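Local coordinates for digeranylgeranylglycerophospholipid reductase (Sulfolobus acidocaldarius, PDB 4OPC), which catalyses the FAD-dependent hydrogenation of the isoprenoid double bonds of digeranylgeranylglycerophospholipids, yielding the saturated archaeols of archaeal membrane lipids, at residues D349-R352 against R353-K357; L410-V413 against A414-M417; P404-L407 against F408-K411; A391-A394 against M395-S399. All blocks are in the same frame, centred on the assembly; numbering follows the deposited sequence.

Contact 1: residues D349-R352 against R353-K357; sequences DIFR and RFLQK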
loop_
_atom_site.group_PDB
_atom_site.type_symbol
_atom_site.label_atom_id
_atom_site.label_comp_id
_atom_site.label_asym_id
_atom_site.label_seq_id
_atom_site.Cartn_x
_atom_site.Cartn_y
_atom_site.Cartn_z
ATOM N N ASP A 349 -4.781 -10.695 -2.895
ATOM C CA ASP A 349 -3.961 -11.403 -1.907
ATOM C C ASP A 349 -3.851 -12.878 -2.342
ATOM O O ASP A 349 -2.775 -13.476 -2.311
ATOM C CB ASP A 349 -4.605 -11.208 -0.515
ATOM C CG ASP A 349 -3.733 -11.651 0.657
ATOM O OD1 ASP A 349 -2.698 -12.331 0.467
ATOM O OD2 ASP A 349 -4.130 -11.338 1.798
ATOM N N ILE A 350 -4.960 -13.457 -2.797
ATOM C CA ILE A 350 -4.972 -14.811 -3.360
ATOM C C ILE A 350 -4.115 -14.878 -4.624
ATOM O O ILE A 350 -3.256 -15.757 -4.780
ATOM C CB ILE A 350 -6.415 -15.249 -3.719
ATOM C CG1 ILE A 350 -7.253 -15.443 -2.454
ATOM C CG2 ILE A 350 -6.406 -16.524 -4.534
ATOM C CD1 ILE A 350 -6.841 -16.632 -1.607
ATOM N N PHE A 351 -4.343 -13.944 -5.543
ATOM C CA PHE A 351 -3.647 -13.960 -6.822
ATOM C C PHE A 351 -2.132 -13.828 -6.638
ATOM O O PHE A 351 -1.361 -14.569 -7.261
ATOM C CB PHE A 351 -4.235 -12.877 -7.743
ATOM C CG PHE A 351 -3.823 -12.991 -9.184
ATOM C CD1 PHE A 351 -3.835 -14.210 -9.846
ATOM C CD2 PHE A 351 -3.475 -11.861 -9.894
ATOM C CE1 PHE A 351 -3.460 -14.295 -11.180
ATOM C CE2 PHE A 351 -3.106 -11.947 -11.229
ATOM C CZ PHE A 351 -3.114 -13.169 -11.869
ATOM N N ARG A 352 -1.708 -12.929 -5.749
ATOM C CA ARG A 352 -0.294 -12.777 -5.415
ATOM C C ARG A 352 0.373 -14.094 -5.004
ATOM O O ARG A 352 1.502 -14.379 -5.408
ATOM C CB ARG A 352 -0.123 -11.746 -4.279
ATOM C CG ARG A 352 1.135 -11.984 -3.439
ATOM C CD ARG A 352 1.222 -11.118 -2.211
ATOM N NE ARG A 352 0.427 -11.586 -1.074
ATOM C CZ ARG A 352 0.906 -12.339 -0.088
ATOM N NH1 ARG A 352 2.169 -12.719 -0.109
ATOM N NH2 ARG A 352 0.143 -12.663 0.947
ATOM N N ARG A 353 -0.304 -14.865 -4.166
ATOM C CA ARG A 353 0.261 -16.105 -3.645
ATOM C C ARG A 353 0.550 -17.068 -4.782
ATOM O O ARG A 353 1.582 -17.739 -4.812
ATOM C CB ARG A 353 -0.704 -16.729 -2.641
ATOM C CG ARG A 353 -0.815 -15.939 -1.354
ATOM C CD ARG A 353 -2.075 -16.300 -0.585
ATOM N NE ARG A 353 -2.323 -15.278 0.424
ATOM C CZ ARG A 353 -2.297 -15.481 1.736
ATOM N NH1 ARG A 353 -2.087 -16.693 2.232
ATOM N NH2 ARG A 353 -2.507 -14.466 2.556
ATOM N N PHE A 354 -0.369 -17.132 -5.736
ATOM C CA PHE A 354 -0.166 -17.902 -6.939
ATOM C C PHE A 354 1.039 -17.394 -7.744
ATOM O O PHE A 354 1.929 -18.174 -8.095
ATOM C CB PHE A 354 -1.459 -17.855 -7.762
ATOM C CG PHE A 354 -1.350 -18.443 -9.141
ATOM C CD1 PHE A 354 -1.226 -19.816 -9.333
ATOM C CD2 PHE A 354 -1.401 -17.615 -10.252
ATOM C CE1 PHE A 354 -1.157 -20.342 -10.622
ATOM C CE2 PHE A 354 -1.330 -18.136 -11.534
ATOM C CZ PHE A 354 -1.212 -19.497 -11.718
ATOM N N LEU A 355 1.063 -16.098 -8.038
ATOM C CA LEU A 355 2.132 -15.536 -8.856
ATOM C C LEU A 355 3.498 -15.768 -8.214
ATOM O O LEU A 355 4.464 -16.080 -8.905
ATOM C CB LEU A 355 1.899 -14.036 -9.090
ATOM C CG LEU A 355 0.634 -13.694 -9.883
ATOM C CD1 LEU A 355 0.463 -12.182 -9.936
ATOM C CD2 LEU A 355 0.668 -14.283 -11.296
ATOM N N GLN A 356 3.575 -15.615 -6.891
ATOM C CA GLN A 356 4.852 -15.800 -6.194
ATOM C C GLN A 356 5.377 -17.234 -6.254
ATOM O O GLN A 356 6.563 -17.458 -6.023
ATOM C CB GLN A 356 4.745 -15.331 -4.745
ATOM C CG GLN A 356 4.659 -13.817 -4.610
ATOM C CD GLN A 356 4.417 -13.370 -3.185
ATOM O OE1 GLN A 356 3.599 -13.946 -2.466
ATOM N NE2 GLN A 356 5.126 -12.331 -2.762
ATOM N N LYS A 357 4.522 -18.204 -6.574
ATOM C CA LYS A 357 4.947 -19.599 -6.655
ATOM C C LYS A 357 5.305 -20.036 -8.074
ATOM O O LYS A 357 5.789 -21.158 -8.272
ATOM C CB LYS A 357 3.881 -20.548 -6.089
ATOM C CG LYS A 357 3.663 -20.455 -4.584
ATOM C CD LYS A 357 4.689 -21.248 -3.804
ATOM C CE LYS A 357 4.336 -21.263 -2.323
ATOM N NZ LYS A 357 5.363 -21.967 -1.508
#

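Contact 2: residues L410-V413 against A414-M417; sequences LKAV and AESM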
loop_
_atom_site.group_PDB
_atom_site.type_symbol
_atom_site.label_atom_id
_atom_site.label_comp_id
_atom_site.label_asym_id
_atom_site.label_seq_id
_atom_site.Cartn_x
_atom_site.Cartn_y
_atom_site.Cartn_z
ATOM N N LEU A 410 -4.782 -22.303 -12.545
ATOM C CA LEU A 410 -5.275 -20.932 -12.683
ATOM C C LEU A 410 -6.796 -20.859 -12.522
ATOM O O LEU A 410 -7.321 -19.879 -11.976
ATOM C CB LEU A 410 -4.856 -20.330 -14.023
ATOM C CG LEU A 410 -5.300 -18.874 -14.212
ATOM C CD1 LEU A 410 -4.626 -17.998 -13.165
ATOM C CD2 LEU A 410 -5.002 -18.377 -15.617
ATOM N N LYS A 411 -7.507 -21.875 -12.998
ATOM C CA LYS A 411 -8.952 -21.898 -12.847
ATOM C C LYS A 411 -9.353 -21.922 -11.381
ATOM O O LYS A 411 -10.244 -21.184 -10.956
ATOM C CB LYS A 411 -9.540 -23.116 -13.551
ATOM C CG LYS A 411 -11.037 -23.257 -13.354
ATOM C CD LYS A 411 -11.772 -22.034 -13.874
ATOM C CE LYS A 411 -13.274 -22.268 -13.917
ATOM N NZ LYS A 411 -13.635 -23.336 -14.893
ATOM N N ALA A 412 -8.689 -22.767 -10.602
ATOM C CA ALA A 412 -8.949 -22.837 -9.166
ATOM C C ALA A 412 -8.594 -21.523 -8.470
ATOM O O ALA A 412 -9.263 -21.112 -7.522
ATOM C CB ALA A 412 -8.176 -23.983 -8.543
ATOM N N VAL A 413 -7.526 -20.876 -8.927
ATOM C CA VAL A 413 -7.128 -19.592 -8.385
ATOM C C VAL A 413 -8.250 -18.580 -8.609
ATOM O O VAL A 413 -8.638 -17.857 -7.683
ATOM C CB VAL A 413 -5.827 -19.108 -9.030
ATOM C CG1 VAL A 413 -5.520 -17.701 -8.592
ATOM C CG2 VAL A 413 -4.686 -20.028 -8.638
ATOM N N ALA A 414 -8.786 -18.549 -9.825
ATOM C CA ALA A 414 -9.898 -17.654 -10.140
ATOM C C ALA A 414 -11.119 -17.921 -9.262
ATOM O O ALA A 414 -11.805 -16.984 -8.845
ATOM C CB ALA A 414 -10.258 -17.748 -11.613
ATOM N N GLU A 415 -11.370 -19.193 -8.966
ATOM C CA GLU A 415 -12.483 -19.577 -8.106
ATOM C C GLU A 415 -12.269 -19.059 -6.689
ATOM O O GLU A 415 -13.194 -18.531 -6.073
ATOM C CB GLU A 415 -12.666 -21.099 -8.103
ATOM C CG GLU A 415 -13.204 -21.656 -9.417
ATOM C CD GLU A 415 -13.045 -23.163 -9.535
ATOM O OE1 GLU A 415 -12.435 -23.782 -8.636
ATOM O OE2 GLU A 415 -13.528 -23.728 -10.538
ATOM N N SER A 416 -11.054 -19.215 -6.171
ATOM C CA SER A 416 -10.747 -18.738 -4.825
ATOM C C SER A 416 -10.822 -17.214 -4.749
ATOM O O SER A 416 -11.292 -16.659 -3.749
ATOM C CB SER A 416 -9.365 -19.223 -4.368
ATOM O OG SER A 416 -9.385 -20.623 -4.143
ATOM N N MET A 417 -10.351 -16.532 -5.794
ATOM C CA MET A 417 -10.477 -15.076 -5.869
ATOM C C MET A 417 -11.924 -14.611 -5.794
ATOM O O MET A 417 -12.250 -13.703 -5.028
ATOM C CB MET A 417 -9.813 -14.527 -7.134
ATOM C CG MET A 417 -8.292 -14.701 -7.155
ATOM S SD MET A 417 -7.535 -14.302 -8.742
ATOM C CE MET A 417 -7.920 -12.562 -8.896
HETATM O O HOH W 1 -8.210 -22.990 -5.141
#

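Contact 3: residues P404-L407 against F408-K411; sequences PSLL and FKLK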
loop_
_atom_site.group_PDB
_atom_site.type_symbol
_atom_site.label_atom_id
_atom_site.label_comp_id
_atom_site.label_asym_id
_atom_site.label_seq_id
_atom_site.Cartn_x
_atom_site.Cartn_y
_atom_site.Cartn_z
ATOM N N PRO A 404 5.119 -30.614 -15.760
ATOM C CA PRO A 404 4.331 -30.168 -14.609
ATOM C C PRO A 404 4.404 -28.662 -14.456
ATOM O O PRO A 404 5.461 -28.072 -14.663
ATOM C CB PRO A 404 5.030 -30.845 -13.427
ATOM C CG PRO A 404 5.641 -32.073 -14.022
ATOM C CD PRO A 404 6.076 -31.676 -15.399
ATOM N N SER A 405 3.291 -28.037 -14.103
ATOM C CA SER A 405 3.288 -26.595 -13.907
ATOM C C SER A 405 2.141 -26.129 -13.024
ATOM O O SER A 405 1.007 -26.596 -13.149
ATOM C CB SER A 405 3.211 -25.871 -15.249
ATOM O OG SER A 405 3.099 -24.472 -15.042
ATOM N N LEU A 406 2.439 -25.189 -12.137
ATOM C CA LEU A 406 1.401 -24.552 -11.339
ATOM C C LEU A 406 0.433 -23.738 -12.198
ATOM O O LEU A 406 -0.645 -23.390 -11.746
ATOM C CB LEU A 406 2.006 -23.678 -10.234
ATOM C CG LEU A 406 2.517 -24.430 -9.002
ATOM C CD1 LEU A 406 2.977 -23.448 -7.933
ATOM C CD2 LEU A 406 1.449 -25.359 -8.445
ATOM N N LEU A 407 0.802 -23.448 -13.444
ATOM C CA LEU A 407 -0.095 -22.684 -14.309
ATOM C C LEU A 407 -1.455 -23.357 -14.455
ATOM O O LEU A 407 -2.460 -22.678 -14.621
ATOM C CB LEU A 407 0.516 -22.499 -15.693
ATOM C CG LEU A 407 1.678 -21.510 -15.758
ATOM C CD1 LEU A 407 2.306 -21.637 -17.140
ATOM C CD2 LEU A 407 1.213 -20.088 -15.478
ATOM N N PHE A 408 -1.484 -24.686 -14.391
ATOM C CA PHE A 408 -2.727 -25.428 -14.572
ATOM C C PHE A 408 -3.720 -25.231 -13.427
ATOM O O PHE A 408 -4.850 -25.705 -13.512
ATOM C CB PHE A 408 -2.453 -26.921 -14.789
ATOM C CG PHE A 408 -1.774 -27.230 -16.104
ATOM C CD1 PHE A 408 -2.495 -27.242 -17.288
ATOM C CD2 PHE A 408 -0.415 -27.517 -16.150
ATOM C CE1 PHE A 408 -1.872 -27.527 -18.505
ATOM C CE2 PHE A 408 0.220 -27.800 -17.358
ATOM C CZ PHE A 408 -0.509 -27.805 -18.535
ATOM N N LYS A 409 -3.302 -24.555 -12.364
ATOM C CA LYS A 409 -4.196 -24.271 -11.244
ATOM C C LYS A 409 -4.913 -22.943 -11.387
ATOM O O LYS A 409 -5.597 -22.511 -10.460
ATOM C CB LYS A 409 -3.431 -24.306 -9.924
ATOM C CG LYS A 409 -3.099 -25.730 -9.490
ATOM C CD LYS A 409 -2.186 -25.739 -8.286
ATOM C CE LYS A 409 -1.974 -27.145 -7.760
ATOM N NZ LYS A 409 -3.235 -27.738 -7.219
ATOM N N LEU A 410 -4.782 -22.303 -12.545
ATOM C CA LEU A 410 -5.275 -20.932 -12.683
ATOM C C LEU A 410 -6.796 -20.859 -12.522
ATOM O O LEU A 410 -7.321 -19.879 -11.976
ATOM C CB LEU A 410 -4.856 -20.330 -14.023
ATOM C CG LEU A 410 -5.300 -18.874 -14.212
ATOM C CD1 LEU A 410 -4.626 -17.998 -13.165
ATOM C CD2 LEU A 410 -5.002 -18.377 -15.617
ATOM N N LYS A 411 -7.507 -21.875 -12.998
ATOM C CA LYS A 411 -8.952 -21.898 -12.847
ATOM C C LYS A 411 -9.353 -21.922 -11.381
ATOM O O LYS A 411 -10.244 -21.184 -10.956
ATOM C CB LYS A 411 -9.540 -23.116 -13.551
ATOM C CG LYS A 411 -11.037 -23.257 -13.354
ATOM C CD LYS A 411 -11.772 -22.034 -13.874
ATOM C CE LYS A 411 -13.274 -22.268 -13.917
ATOM N NZ LYS A 411 -13.635 -23.336 -14.893
#

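Contact 4: residues A391-A394 against M395-S399; sequences ADKA and MRVIS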
loop_
_atom_site.group_PDB
_atom_site.type_symbol
_atom_site.label_atom_id
_atom_site.label_comp_id
_atom_site.label_asym_id
_atom_site.label_seq_id
_atom_site.Cartn_x
_atom_site.Cartn_y
_atom_site.Cartn_z
ATOM N N ALA A 391 -10.187 -17.480 -17.528
ATOM C CA ALA A 391 -9.458 -18.621 -16.997
ATOM C C ALA A 391 -9.573 -19.820 -17.939
ATOM O O ALA A 391 -8.577 -20.494 -18.198
ATOM C CB ALA A 391 -9.961 -18.978 -15.603
ATOM N N ASP A 392 -10.771 -20.063 -18.469
ATOM C CA ASP A 392 -10.980 -21.185 -19.383
ATOM C C ASP A 392 -10.141 -21.037 -20.647
ATOM O O ASP A 392 -9.517 -21.993 -21.099
ATOM C CB ASP A 392 -12.462 -21.339 -19.741
ATOM C CG ASP A 392 -13.272 -21.978 -18.623
ATOM O OD1 ASP A 392 -12.670 -22.604 -17.723
ATOM O OD2 ASP A 392 -14.516 -21.857 -18.650
ATOM N N LYS A 393 -10.121 -19.832 -21.207
ATOM C CA LYS A 393 -9.306 -19.547 -22.384
ATOM C C LYS A 393 -7.827 -19.777 -22.094
ATOM O O LYS A 393 -7.102 -20.355 -22.911
ATOM C CB LYS A 393 -9.550 -18.111 -22.869
ATOM C CG LYS A 393 -8.619 -17.648 -23.974
ATOM C CD LYS A 393 -8.732 -18.516 -25.215
ATOM C CE LYS A 393 -7.816 -18.006 -26.318
ATOM N NZ LYS A 393 -8.181 -16.625 -26.741
ATOM N N ALA A 394 -7.387 -19.319 -20.928
ATOM C CA ALA A 394 -6.010 -19.515 -20.486
ATOM C C ALA A 394 -5.646 -20.998 -20.450
ATOM O O ALA A 394 -4.559 -21.402 -20.882
ATOM C CB ALA A 394 -5.819 -18.899 -19.118
ATOM N N MET A 395 -6.553 -21.816 -19.932
ATOM C CA MET A 395 -6.292 -23.246 -19.827
ATOM C C MET A 395 -6.188 -23.907 -21.191
ATOM O O MET A 395 -5.383 -24.818 -21.396
ATOM C CB MET A 395 -7.342 -23.926 -18.947
ATOM C CG MET A 395 -7.363 -23.398 -17.510
ATOM S SD MET A 395 -5.822 -23.602 -16.578
ATOM C CE MET A 395 -4.879 -22.138 -17.002
ATOM N N ARG A 396 -6.985 -23.435 -22.138
ATOM C CA ARG A 396 -6.855 -23.921 -23.502
ATOM C C ARG A 396 -5.509 -23.497 -24.101
ATOM O O ARG A 396 -4.867 -24.264 -24.812
ATOM C CB ARG A 396 -8.021 -23.443 -24.369
ATOM C CG ARG A 396 -7.872 -23.789 -25.846
ATOM C CD ARG A 396 -9.144 -23.525 -26.629
ATOM N NE ARG A 396 -10.143 -24.569 -26.421
ATOM C CZ ARG A 396 -11.337 -24.575 -27.004
ATOM N NH1 ARG A 396 -11.676 -23.586 -27.819
ATOM N NH2 ARG A 396 -12.196 -25.567 -26.772
ATOM N N VAL A 397 -5.077 -22.277 -23.802
ATOM C CA VAL A 397 -3.819 -21.767 -24.339
ATOM C C VAL A 397 -2.616 -22.614 -23.916
ATOM O O VAL A 397 -1.706 -22.863 -24.713
ATOM C CB VAL A 397 -3.614 -20.284 -23.955
ATOM C CG1 VAL A 397 -2.170 -19.852 -24.167
ATOM C CG2 VAL A 397 -4.566 -19.402 -24.752
ATOM N N ILE A 398 -2.618 -23.081 -22.671
ATOM C CA ILE A 398 -1.462 -23.800 -22.154
ATOM C C ILE A 398 -1.621 -25.312 -22.242
ATOM O O ILE A 398 -0.798 -26.051 -21.700
ATOM C CB ILE A 398 -1.143 -23.405 -20.697
ATOM C CG1 ILE A 398 -2.274 -23.825 -19.755
ATOM C CG2 ILE A 398 -0.874 -21.898 -20.592
ATOM C CD1 ILE A 398 -1.905 -23.750 -18.289
ATOM N N SER A 399 -2.656 -25.765 -22.944
ATOM C CA SER A 399 -3.030 -27.176 -22.926
ATOM C C SER A 399 -1.983 -28.058 -23.600
ATOM O O SER A 399 -2.008 -29.278 -23.454
ATOM C CB SER A 399 -4.418 -27.391 -23.550
ATOM O OG SER A 399 -4.436 -27.065 -24.933
#

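Contact 1: residues D349-R352 against R353-K357
Leu-355 N bonds to Phe-351 O at 3.0 Å and Gln-356 N to Arg-352 O at 2.8 Å, in the regular i to i+4 pattern of an α-helix, whereas the bond from Phe-354 N to Ile-350 O is weak. On one flank OD1 of Asp-349 accepts three charged N-H groups. Arg-353 comes side-on, with NE 3.0 Å and NH2 3.0 Å from Asp-349 OD1, its guanidinium pointing edge-first at an oxygen that it meets from above the carboxylate plane; Arg-353 NH1 bonds to Asn-449 OD1. Arg-352 NH2 reaches the same OD1 at 2.9 Å on the syn side. The two guanidinium planes stand 65° apart, and the shared carboxylate probably offsets their charges; Asp-182 gives Arg-352 a second acid, while Arg-274 takes Asp-349 OD2. Arg-352 is bent at chi3 (80°), which leaves NH1 in a weak bond to Gln-356 OE1; Gly-214 O holds the amide NE2. On another side, Leu-355 CD1 sits over one face of the Phe-351 ring, 4.1 Å from its centroid, a CH-pi contact. Asp-349, Arg-352 and Arg-353 form an intrahelical salt-bridge network on a helix whose Leu-355 and Gln-356 line the phospholipid pocket.

Contact 2: residues L410-V413 against A414-M417
Ala-414 opens the segment by donating its N-H to Leu-410 O at 2.9 Å, and its methyl group rests against the carbonyls of Leu-410 and Lys-411, with CB 3.5 Å from Lys-411 O. Glu-415 follows with its backbone N on Lys-411 O. Its extended side chain leaves beside its own backbone N (chi1 -71°) and runs back along the preceding turn, where OE1 lies near Ala-412 CA and OE2 is 3.7 Å from Lys-411 CE. The charges themselves stay farther apart, Lys-411 NZ being 4.4 Å from Glu-415 OE2, too far for a salt bridge; the lysine ammonium pairs instead with Asp-392. Ser-416 N bonds to Ala-412 O, and one water joins the same two residues through the side chain: it lies 2.8 Å from Ser-416 OG and donates a weak hydrogen bond to Ala-412 O. Met-417 completes the turn through its N-H to Val-413 O, at 2.9 Å. With CG beside its own backbone N (chi1 -66°) and the chain extended at chi2, SD comes 4.0 Å from Val-413 CG1, the methyl that lies beside the valine carbonyl carbon. Leu-410, Val-413 and Met-417 turn to helix 332-357, where Phe-354 and Ile-350 meet them. Phe-448 of helix 434-452 touches Val-413 and Ser-416, and Leu-388 of helix 388-397 adjoins Lys-411 and Glu-415.

Contact 3: residues P404-L407 against F408-K411
The phenyl ring of Phe-408 has the carbonyl oxygen of Ser-405 at its edge, near the ring plane, with CD2 3.4 Å from Ser-405 O. Ser-405 CB lies a little farther off, 4.1 Å from the same CD2. Phe-408 CG stands beside its own backbone N (chi1 -68°), which carries the ring back along the turn to Ser-405, while Ile-398 and Leu-401 touch it from the preceding loop. The backbone winds as a 3-10 turn: Phe-408 N makes a weak bond to Ser-405 O, Lys-409 N donates to Leu-406 O at 3.0 Å and Leu-410 N to Leu-407 O at 3.1 Å. Ser-405 OG accepts from Leu-407 N at 3.0 Å, an ST turn that helps to set the start of the 3-10 turn, and Asp-362 also bonds this hydroxyl. Beyond it, the aliphatic part of Lys-409 crosses the tip of Leu-406, CD against CD2 at 3.7 Å, before its ammonium reaches Ser-451 O. Lys-409 occupies the N-cap position of helix 410-425. Local backbone bonds and one serine hydroxyl thus shape the helix entry, the side chains adding apolar contacts; the lysine ammonium bonds outside the turn, while the serine hydroxyl serves both Leu-407 N within it and Asp-362 beyond it.

Contact 4: residues A391-A394 against M395-S399
Val-397 N donates to Lys-393 O at 2.9 Å, the shortest of the backbone bonds that join the two segments. The same i to i+4 pattern links Met-395 N to Ala-391 O, and Ile-398 N still reaches Ala-394 O at 3.1 Å, although Ile-398 is the first residue to depart from helical backbone angles. Met-395 is folded at chi2 (-60°) and again at chi3, a doubling back that sets its CE methyl 4.0 Å from Ala-394 CB while CG lies 3.2 Å from Ala-391 O. On another flank the bent chain of Lys-393 crosses Val-397, CE meeting the CG2 methyl at 3.9 Å; this is the aliphatic part of the lysine laid against a branched neighbour. Ile-398 CG1 lies 3.5 Å from Ala-394 O. Arg-396 O is gripped twice by Ser-399, by OG at 2.8 Å and by the backbone N at 3.3 Å, both arriving from the same face of the carbonyl plane. The two hydrogen bonds hold the chain where it leaves the helix. Leu-410 packs on Ala-394 and Met-395. This is the C-terminal end of helix 388-397, where Ser-399 bonds back to Arg-396 O and the buried flank packs on helix 410-425.

Overall arrangement
Contact 1 is the buried member, lying on helix 332-357 beside the bound phospholipid, and it alone centres on a salt-bridge network. Contacts 2, 3 and 4 are partly buried and lie farther from the chain's centre, and their bonds are largely backbone ones; contact 3 also approaches the lipid, through Leu-407. Contacts 2 and 3 share Leu-410 and Lys-411: the 3-10 entry of contact 3 leads into the regular helix of contact 2. Contact 4 ends the preceding helix, 388-397, and is joined to contact 2 by a salt bridge and by Leu-410 packing on Met-395. Phe-354 of contact 1 meets Leu-406, Leu-410 and Val-413, whereas contacts 1 and 4 do not touch, their nearest atoms being about 7 Å apart.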